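PDB 4D70: sortase family protein from Clostridium perfringens, which probably acts as a class D sortase, a cysteine transpeptidase that cleaves a sorting signal and joins the surface protein to an amino-group acceptor. Local coordinates for residues V155-I167 and G174-G186. Numbering follows the deposited sequence.
Sequences VLNQNLDEKTMTI and GKDRYIVKAKLIG
Strands 163-167 and 176-184 run antiparallel, their axes 4.6 Å apart at closest approach, with M165–A182 and I167–V180 as hydrogen-bonded pairs and T164–K183 and T166–K181 as non-hydrogen-bonded pairs. I167 and V180 exchange two backbone hydrogen bonds, and their beta-branched side chains, well suited to a strand, meet CB to CB at 4.2 Å on the same face as M165 and A182. K181 lies alongside T166 on the other face. Its chain is extended until the last torsion (chi4 -80°) folds the ammonium group inward, where K181 NZ donates to T166 OG1 and to V155 O, each at 2.8 Å. A long, flexible lysine can thus tie the strand to the end of the 3-10 segment at 155-156; V155 O also accepts from N102 ND2. T166 OG1 is bonded to N102 OD1 as well, which joins the hairpin to strand 101-109. This hairpin, strands 163-171 and 176-184, belongs to the curled beta-barrel characteristic of sortases. A water bonded to T164 OG1 donates to M165 O at 3.0 Å. Beside the lysine, branched I179 packs against both V155 and T166, its CG1 4.1 Å from V155 CG1 and its CG2 meeting the T166 methyl. Across the sheet, the short A182 side chain lets the M165 chain pack closely, M165 CG 3.9 Å from A182 CB. At the hairpin's open end the K163 methylenes lie beside L184, K163 CD 3.7 Å from L184 CD2, while K163 NZ reaches G98 O and N100 OD1.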
ATOM      1  N   VAL A 155      -4.569 -13.562  -3.515  1.00 27.13           N
ATOM      2  CA  VAL A 155      -4.087 -12.260  -3.986  1.00 26.21           C
ATOM      3  C   VAL A 155      -2.948 -11.764  -3.140  1.00 23.73           C
ATOM      4  O   VAL A 155      -2.183 -10.872  -3.593  1.00 21.06           O
ATOM      5  CB  VAL A 155      -5.205 -11.192  -4.035  1.00 25.83           C
ATOM      6  CG1 VAL A 155      -6.342 -11.665  -4.936  1.00 31.46           C
ATOM      7  CG2 VAL A 155      -5.755 -10.830  -2.672  1.00 26.53           C
ATOM      8  N   LEU A 156      -2.857 -12.284  -1.909  1.00 24.20           N
ATOM      9  CA  LEU A 156      -1.770 -11.959  -1.008  1.00 22.87           C
ATOM     10  C   LEU A 156      -0.577 -12.914  -1.086  1.00 26.52           C
ATOM     11  O   LEU A 156       0.427 -12.706  -0.365  1.00 22.21           O
ATOM     12  CB  LEU A 156      -2.257 -11.909   0.440  1.00 26.04           C
ATOM     13  CG  LEU A 156      -3.457 -11.027   0.673  1.00 27.48           C
ATOM     14  CD1 LEU A 156      -3.822 -11.040   2.140  1.00 32.72           C
ATOM     15  CD2 LEU A 156      -3.124  -9.611   0.223  1.00 27.22           C
ATOM     16  N   ASN A 157      -0.618 -13.874  -1.986  1.00 24.27           N
ATOM     17  CA  ASN A 157       0.501 -14.816  -2.080  1.00 26.22           C
ATOM     18  C   ASN A 157       1.834 -14.116  -2.373  1.00 25.55           C
ATOM     19  O   ASN A 157       1.874 -13.079  -3.060  1.00 24.44           O
ATOM     20  CB  ASN A 157       0.207 -15.850  -3.150  1.00 29.50           C
ATOM     21  CG  ASN A 157      -0.794 -16.898  -2.686  1.00 33.92           C
ATOM     22  OD1 ASN A 157      -1.252 -16.891  -1.552  1.00 38.38           O
ATOM     23  ND2 ASN A 157      -1.166 -17.768  -3.583  1.00 42.03           N
ATOM     24  N   GLN A 158       2.914 -14.693  -1.861  1.00 25.51           N
ATOM     25  CA  GLN A 158       4.263 -14.201  -1.973  1.00 26.06           C
ATOM     26  C   GLN A 158       5.098 -15.087  -2.892  1.00 29.85           C
ATOM     27  O   GLN A 158       5.563 -16.144  -2.485  1.00 31.25           O
ATOM     28  CB  GLN A 158       4.926 -14.167  -0.588  1.00 25.65           C
ATOM     29  CG  GLN A 158       4.165 -13.290   0.411  1.00 26.77           C
ATOM     30  CD  GLN A 158       4.073 -11.826  -0.071  1.00 25.64           C
ATOM     31  OE1 GLN A 158       5.083 -11.153  -0.131  1.00 23.99           O
ATOM     32  NE2 GLN A 158       2.852 -11.331  -0.308  1.00 23.83           N
ATOM     33  N   ASN A 159       5.268 -14.659  -4.122  1.00 21.76           N
ATOM     34  CA  ASN A 159       6.169 -15.274  -5.084  1.00 24.50           C
ATOM     35  C   ASN A 159       7.493 -14.544  -5.040  1.00 24.26           C
ATOM     36  O   ASN A 159       7.637 -13.414  -5.579  1.00 22.04           O
ATOM     37  CB  ASN A 159       5.574 -15.220  -6.526  1.00 28.49           C
ATOM     38  CG  ASN A 159       6.524 -15.799  -7.593  1.00 31.73           C
ATOM     39  OD1 ASN A 159       7.650 -16.264  -7.308  1.00 25.42           O
ATOM     40  ND2 ASN A 159       6.080 -15.738  -8.842  1.00 28.10           N
ATOM     41  N   LEU A 160       8.484 -15.182  -4.398  1.00 25.39           N
ATOM     42  CA  LEU A 160       9.786 -14.584  -4.224  1.00 25.75           C
ATOM     43  C   LEU A 160      10.642 -14.559  -5.481  1.00 23.53           C
ATOM     44  O   LEU A 160      11.691 -13.976  -5.441  1.00 29.18           O
ATOM     45  CB  LEU A 160      10.519 -15.249  -3.057  1.00 25.62           C
ATOM     46  CG  LEU A 160       9.772 -15.191  -1.714  1.00 26.30           C
ATOM     47  CD1 LEU A 160      10.602 -15.939  -0.646  1.00 31.04           C
ATOM     48  CD2 LEU A 160       9.423 -13.812  -1.213  1.00 29.28           C
ATOM     49  N   ASP A 161      10.188 -15.170  -6.564  1.00 23.94           N
ATOM     50  CA  ASP A 161      10.846 -15.046  -7.878  1.00 29.67           C
ATOM     51  C   ASP A 161      10.563 -13.675  -8.514  1.00 28.65           C
ATOM     52  O   ASP A 161      11.271 -13.309  -9.449  1.00 26.75           O
ATOM     53  CB  ASP A 161      10.342 -16.201  -8.797  1.00 30.71           C
ATOM     54  CG  ASP A 161      11.064 -16.280 -10.155  1.00 43.65           C
ATOM     55  OD1 ASP A 161      12.286 -16.170 -10.130  1.00 39.25           O
ATOM     56  OD2 ASP A 161      10.425 -16.442 -11.247  1.00 40.13           O
ATOM     57  N   GLU A 162       9.579 -12.911  -8.014  1.00 23.03           N
ATOM     58  CA  GLU A 162       9.316 -11.592  -8.590  1.00 25.86           C
ATOM     59  C   GLU A 162       9.225 -10.512  -7.527  1.00 26.68           C
ATOM     60  O   GLU A 162       9.336 -10.801  -6.361  1.00 26.68           O
ATOM     61  CB  GLU A 162       8.038 -11.647  -9.400  1.00 25.10           C
ATOM     62  CG  GLU A 162       8.168 -12.570 -10.587  1.00 37.01           C
ATOM     63  CD  GLU A 162       6.880 -12.734 -11.365  1.00 45.68           C
ATOM     64  OE1 GLU A 162       5.814 -12.324 -10.848  1.00 39.90           O
ATOM     65  OE2 GLU A 162       6.973 -13.290 -12.480  1.00 61.38           O
ATOM     66  N   LYS A 163       9.129  -9.233  -7.952  1.00 25.46           N
ATOM     67  CA  LYS A 163       8.985  -8.127  -7.035  1.00 20.90           C
ATOM     68  C   LYS A 163       7.755  -7.402  -7.494  1.00 22.67           C
ATOM     69  O   LYS A 163       7.794  -6.742  -8.535  1.00 20.11           O
ATOM     70  CB  LYS A 163      10.235  -7.186  -7.066  1.00 25.73           C
ATOM     71  CG  LYS A 163      11.529  -7.839  -6.521  1.00 27.01           C
ATOM     72  CD  LYS A 163      12.735  -6.927  -6.675  1.00 28.52           C
ATOM     73  CE  LYS A 163      14.090  -7.464  -6.166  1.00 38.38           C
ATOM     74  NZ  LYS A 163      13.961  -7.478  -4.698  1.00 41.48           N
ATOM     75  N   THR A 164       6.651  -7.554  -6.758  1.00 20.88           N
ATOM     76  CA  THR A 164       5.352  -7.068  -7.164  1.00 20.21           C
ATOM     77  C   THR A 164       4.660  -6.442  -6.020  1.00 19.30           C
ATOM     78  O   THR A 164       5.172  -6.402  -4.905  1.00 19.89           O
ATOM     79  CB  THR A 164       4.425  -8.212  -7.688  1.00 22.79           C
ATOM     80  OG1 THR A 164       4.139  -9.152  -6.623  1.00 21.94           O
ATOM     81  CG2 THR A 164       5.033  -8.937  -8.823  1.00 24.27           C
ATOM     82  N   MET A 165       3.536  -5.804  -6.329  1.00 18.88           N
ATOM     83  CA  MET A 165       2.720  -5.214  -5.310  1.00 18.65           C
ATOM     84  C   MET A 165       1.276  -5.375  -5.670  1.00 19.60           C
ATOM     85  O   MET A 165       0.940  -5.695  -6.803  1.00 18.35           O
ATOM     86  CB  MET A 165       3.006  -3.726  -5.004  1.00 21.34           C
ATOM     87  CG  MET A 165       2.641  -2.740  -6.085  1.00 22.89           C
ATOM     88  SD  MET A 165       2.722  -1.038  -5.514  1.00 24.43           S
ATOM     89  CE  MET A 165       1.294  -0.951  -4.447  1.00 24.37           C
ATOM     90  N   THR A 166       0.423  -5.185  -4.648  1.00 19.33           N
ATOM     91  CA  THR A 166      -1.019  -5.462  -4.773  1.00 18.41           C
ATOM     92  C   THR A 166      -1.775  -4.439  -3.974  1.00 20.25           C
ATOM     93  O   THR A 166      -1.375  -4.104  -2.883  1.00 22.74           O
ATOM     94  CB  THR A 166      -1.385  -6.868  -4.195  1.00 20.00           C
ATOM     95  OG1 THR A 166      -0.679  -7.897  -4.927  1.00 19.46           O
ATOM     96  CG2 THR A 166      -2.917  -7.191  -4.341  1.00 18.64           C
ATOM     97  N   ILE A 167      -2.843  -3.908  -4.564  1.00 20.81           N
ATOM     98  CA  ILE A 167      -3.791  -3.029  -3.853  1.00 21.00           C
ATOM     99  C   ILE A 167      -5.139  -3.704  -3.837  1.00 20.38           C
ATOM    100  O   ILE A 167      -5.613  -4.139  -4.856  1.00 22.71           O
ATOM    101  CB  ILE A 167      -3.938  -1.664  -4.550  1.00 22.62           C
ATOM    102  CG1 ILE A 167      -2.562  -1.007  -4.716  1.00 22.06           C
ATOM    103  CG2 ILE A 167      -4.904  -0.785  -3.748  1.00 30.37           C
ATOM    104  CD1 ILE A 167      -2.571   0.427  -5.175  1.00 21.73           C
ATOM    105  N   GLY A 174     -19.645  -3.372  -2.411  1.00 38.28           N
ATOM    106  CA  GLY A 174     -18.979  -4.021  -1.265  1.00 36.29           C
ATOM    107  C   GLY A 174     -18.921  -5.536  -1.295  1.00 34.77           C
ATOM    108  O   GLY A 174     -18.332  -6.152  -0.404  1.00 40.57           O
ATOM    109  N   LYS A 175     -19.504  -6.161  -2.312  1.00 36.07           N
ATOM    110  CA  LYS A 175     -19.575  -7.623  -2.343  1.00 34.23           C
ATOM    111  C   LYS A 175     -18.283  -8.273  -2.842  1.00 37.61           C
ATOM    112  O   LYS A 175     -17.964  -9.424  -2.525  1.00 33.71           O
ATOM    113  CB  LYS A 175     -20.708  -8.034  -3.282  1.00 40.49           C
ATOM    114  CG  LYS A 175     -22.067  -7.714  -2.719  1.00 45.50           C
ATOM    115  CD  LYS A 175     -23.157  -7.706  -3.742  1.00 50.93           C
ATOM    116  CE  LYS A 175     -24.418  -7.208  -3.069  1.00 60.27           C
ATOM    117  NZ  LYS A 175     -25.508  -7.274  -4.058  1.00 62.38           N
ATOM    118  N   ASP A 176     -17.569  -7.571  -3.701  1.00 34.71           N
ATOM    119  CA  ASP A 176     -16.396  -8.195  -4.347  1.00 37.07           C
ATOM    120  C   ASP A 176     -15.181  -7.344  -4.026  1.00 31.29           C
ATOM    121  O   ASP A 176     -15.260  -6.299  -3.408  1.00 28.71           O
ATOM    122  CB  ASP A 176     -16.599  -8.208  -5.852  1.00 36.66           C
ATOM    123  CG  ASP A 176     -17.786  -9.036  -6.280  1.00 37.88           C
ATOM    124  OD1 ASP A 176     -18.050 -10.102  -5.702  1.00 42.56           O
ATOM    125  OD2 ASP A 176     -18.431  -8.630  -7.233  1.00 39.26           O
ATOM    126  N   ARG A 177     -14.038  -7.871  -4.392  1.00 26.83           N
ATOM    127  CA  ARG A 177     -12.759  -7.205  -4.186  1.00 26.52           C
ATOM    128  C   ARG A 177     -12.164  -6.806  -5.493  1.00 23.23           C
ATOM    129  O   ARG A 177     -12.142  -7.596  -6.434  1.00 26.22           O
ATOM    130  CB  ARG A 177     -11.782  -8.094  -3.407  1.00 30.82           C
ATOM    131  CG  ARG A 177     -12.295  -8.439  -1.992  1.00 38.08           C
ATOM    132  CD  ARG A 177     -12.552  -7.200  -1.164  1.00 37.36           C
ATOM    133  NE  ARG A 177     -13.195  -7.476   0.143  1.00 46.78           N
ATOM    134  CZ  ARG A 177     -14.485  -7.279   0.436  1.00 47.39           C
ATOM    135  NH1 ARG A 177     -15.370  -6.846  -0.470  1.00 43.66           N
ATOM    136  NH2 ARG A 177     -14.908  -7.532   1.658  1.00 51.13           N
ATOM    137  N   TYR A 178     -11.671  -5.589  -5.556  1.00 25.14           N
ATOM    138  CA  TYR A 178     -11.068  -5.059  -6.771  1.00 23.24           C
ATOM    139  C   TYR A 178      -9.567  -5.081  -6.482  1.00 22.35           C
ATOM    140  O   TYR A 178      -9.092  -4.540  -5.456  1.00 22.44           O
ATOM    141  CB  TYR A 178     -11.559  -3.637  -6.994  1.00 25.02           C
ATOM    142  CG  TYR A 178     -11.172  -3.032  -8.331  1.00 24.28           C
ATOM    143  CD1 TYR A 178     -11.994  -3.181  -9.430  1.00 28.82           C
ATOM    144  CD2 TYR A 178     -10.044  -2.253  -8.468  1.00 27.91           C
ATOM    145  CE1 TYR A 178     -11.673  -2.604 -10.646  1.00 32.53           C
ATOM    146  CE2 TYR A 178      -9.693  -1.682  -9.716  1.00 26.83           C
ATOM    147  CZ  TYR A 178     -10.511  -1.833 -10.761  1.00 27.32           C
ATOM    148  OH  TYR A 178     -10.180  -1.266 -11.963  1.00 29.10           O
ATOM    149  N   ILE A 179      -8.836  -5.735  -7.353  1.00 18.69           N
ATOM    150  CA  ILE A 179      -7.409  -6.011  -7.202  1.00 18.99           C
ATOM    151  C   ILE A 179      -6.598  -5.327  -8.294  1.00 17.04           C
ATOM    152  O   ILE A 179      -6.803  -5.544  -9.456  1.00 22.71           O
ATOM    153  CB  ILE A 179      -7.161  -7.523  -7.286  1.00 19.21           C
ATOM    154  CG1 ILE A 179      -8.145  -8.318  -6.363  1.00 21.79           C
ATOM    155  CG2 ILE A 179      -5.714  -7.848  -6.965  1.00 23.21           C
ATOM    156  CD1 ILE A 179      -8.103  -7.918  -4.909  1.00 25.02           C
ATOM    157  N   VAL A 180      -5.578  -4.587  -7.891  1.00 18.20           N
ATOM    158  CA  VAL A 180      -4.608  -3.996  -8.784  1.00 17.81           C
ATOM    159  C   VAL A 180      -3.255  -4.589  -8.416  1.00 19.04           C
ATOM    160  O   VAL A 180      -2.835  -4.463  -7.265  1.00 21.06           O
ATOM    161  CB  VAL A 180      -4.602  -2.478  -8.595  1.00 20.34           C
ATOM    162  CG1 VAL A 180      -3.558  -1.834  -9.481  1.00 23.18           C
ATOM    163  CG2 VAL A 180      -5.957  -1.872  -8.973  1.00 21.23           C
ATOM    164  N   LYS A 181      -2.587  -5.178  -9.395  1.00 17.51           N
ATOM    165  CA  LYS A 181      -1.240  -5.698  -9.237  1.00 18.08           C
ATOM    166  C   LYS A 181      -0.286  -4.970 -10.153  1.00 20.32           C
ATOM    167  O   LYS A 181      -0.667  -4.533 -11.274  1.00 17.77           O
ATOM    168  CB  LYS A 181      -1.203  -7.209  -9.522  1.00 20.29           C
ATOM    169  CG  LYS A 181      -1.956  -7.999  -8.379  1.00 23.13           C
ATOM    170  CD  LYS A 181      -1.759  -9.512  -8.515  1.00 23.48           C
ATOM    171  CE  LYS A 181      -2.247 -10.309  -7.294  1.00 26.31           C
ATOM    172  NZ  LYS A 181      -1.250 -10.290  -6.180  1.00 24.57           N
ATOM    173  N   ALA A 182       0.958  -4.878  -9.712  1.00 18.84           N
ATOM    174  CA  ALA A 182       1.944  -4.080 -10.396  1.00 19.71           C
ATOM    175  C   ALA A 182       3.310  -4.747 -10.127  1.00 21.61           C
ATOM    176  O   ALA A 182       3.529  -5.367  -9.074  1.00 20.05           O
ATOM    177  CB  ALA A 182       1.905  -2.661  -9.872  1.00 20.49           C
ATOM    178  N   LYS A 183       4.196  -4.631 -11.106  1.00 20.51           N
ATOM    179  CA  LYS A 183       5.524  -5.189 -11.030  1.00 21.52           C
ATOM    180  C   LYS A 183       6.564  -4.074 -10.894  1.00 23.17           C
ATOM    181  O   LYS A 183       6.411  -3.000 -11.471  1.00 22.83           O
ATOM    182  CB  LYS A 183       5.835  -5.991 -12.300  1.00 27.39           C
ATOM    183  CG  LYS A 183       5.760  -5.119 -13.567  1.00 34.04           C
ATOM    184  CD  LYS A 183       6.156  -5.793 -14.906  1.00 46.86           C
ATOM    185  CE  LYS A 183       6.242  -4.719 -16.023  1.00 45.91           C
ATOM    186  NZ  LYS A 183       6.518  -5.319 -17.359  1.00 47.62           N
ATOM    187  N   LEU A 184       7.610  -4.343 -10.152  1.00 19.31           N
ATOM    188  CA  LEU A 184       8.653  -3.345  -9.943  1.00 22.29           C
ATOM    189  C   LEU A 184       9.383  -3.071 -11.246  1.00 24.86           C
ATOM    190  O   LEU A 184       9.763  -3.997 -11.957  1.00 21.72           O
ATOM    191  CB  LEU A 184       9.651  -3.822  -8.902  1.00 25.70           C
ATOM    192  CG  LEU A 184      10.705  -2.797  -8.435  1.00 27.17           C
ATOM    193  CD1 LEU A 184      10.093  -1.696  -7.588  1.00 31.01           C
ATOM    194  CD2 LEU A 184      11.811  -3.458  -7.623  1.00 30.20           C
ATOM    195  N   ILE A 185       9.522  -1.820 -11.628  1.00 24.12           N
ATOM    196  CA  ILE A 185      10.272  -1.511 -12.880  1.00 29.60           C
ATOM    197  C   ILE A 185      11.523  -0.674 -12.635  1.00 36.16           C
ATOM    198  O   ILE A 185      12.280  -0.399 -13.586  1.00 42.80           O
ATOM    199  CB  ILE A 185       9.456  -0.744 -13.962  1.00 29.81           C
ATOM    200  CG1 ILE A 185       8.911   0.548 -13.405  1.00 33.97           C
ATOM    201  CG2 ILE A 185       8.334  -1.576 -14.507  1.00 36.31           C
ATOM    202  CD1 ILE A 185       8.148   1.416 -14.429  1.00 37.18           C
ATOM    203  N   GLY A 186      11.745  -0.209 -11.419  1.00 34.25           N
ATOM    204  CA  GLY A 186      12.855   0.777 -11.188  1.00 48.89           C
ATOM    205  C   GLY A 186      12.863   1.356  -9.774  1.00 47.24           C
ATOM    206  O   GLY A 186      11.880   1.136  -9.041  1.00 32.14           O
TER
HETATM  207  O   HOH W   1       1.404  -8.611  -7.250  1.00 38.66           O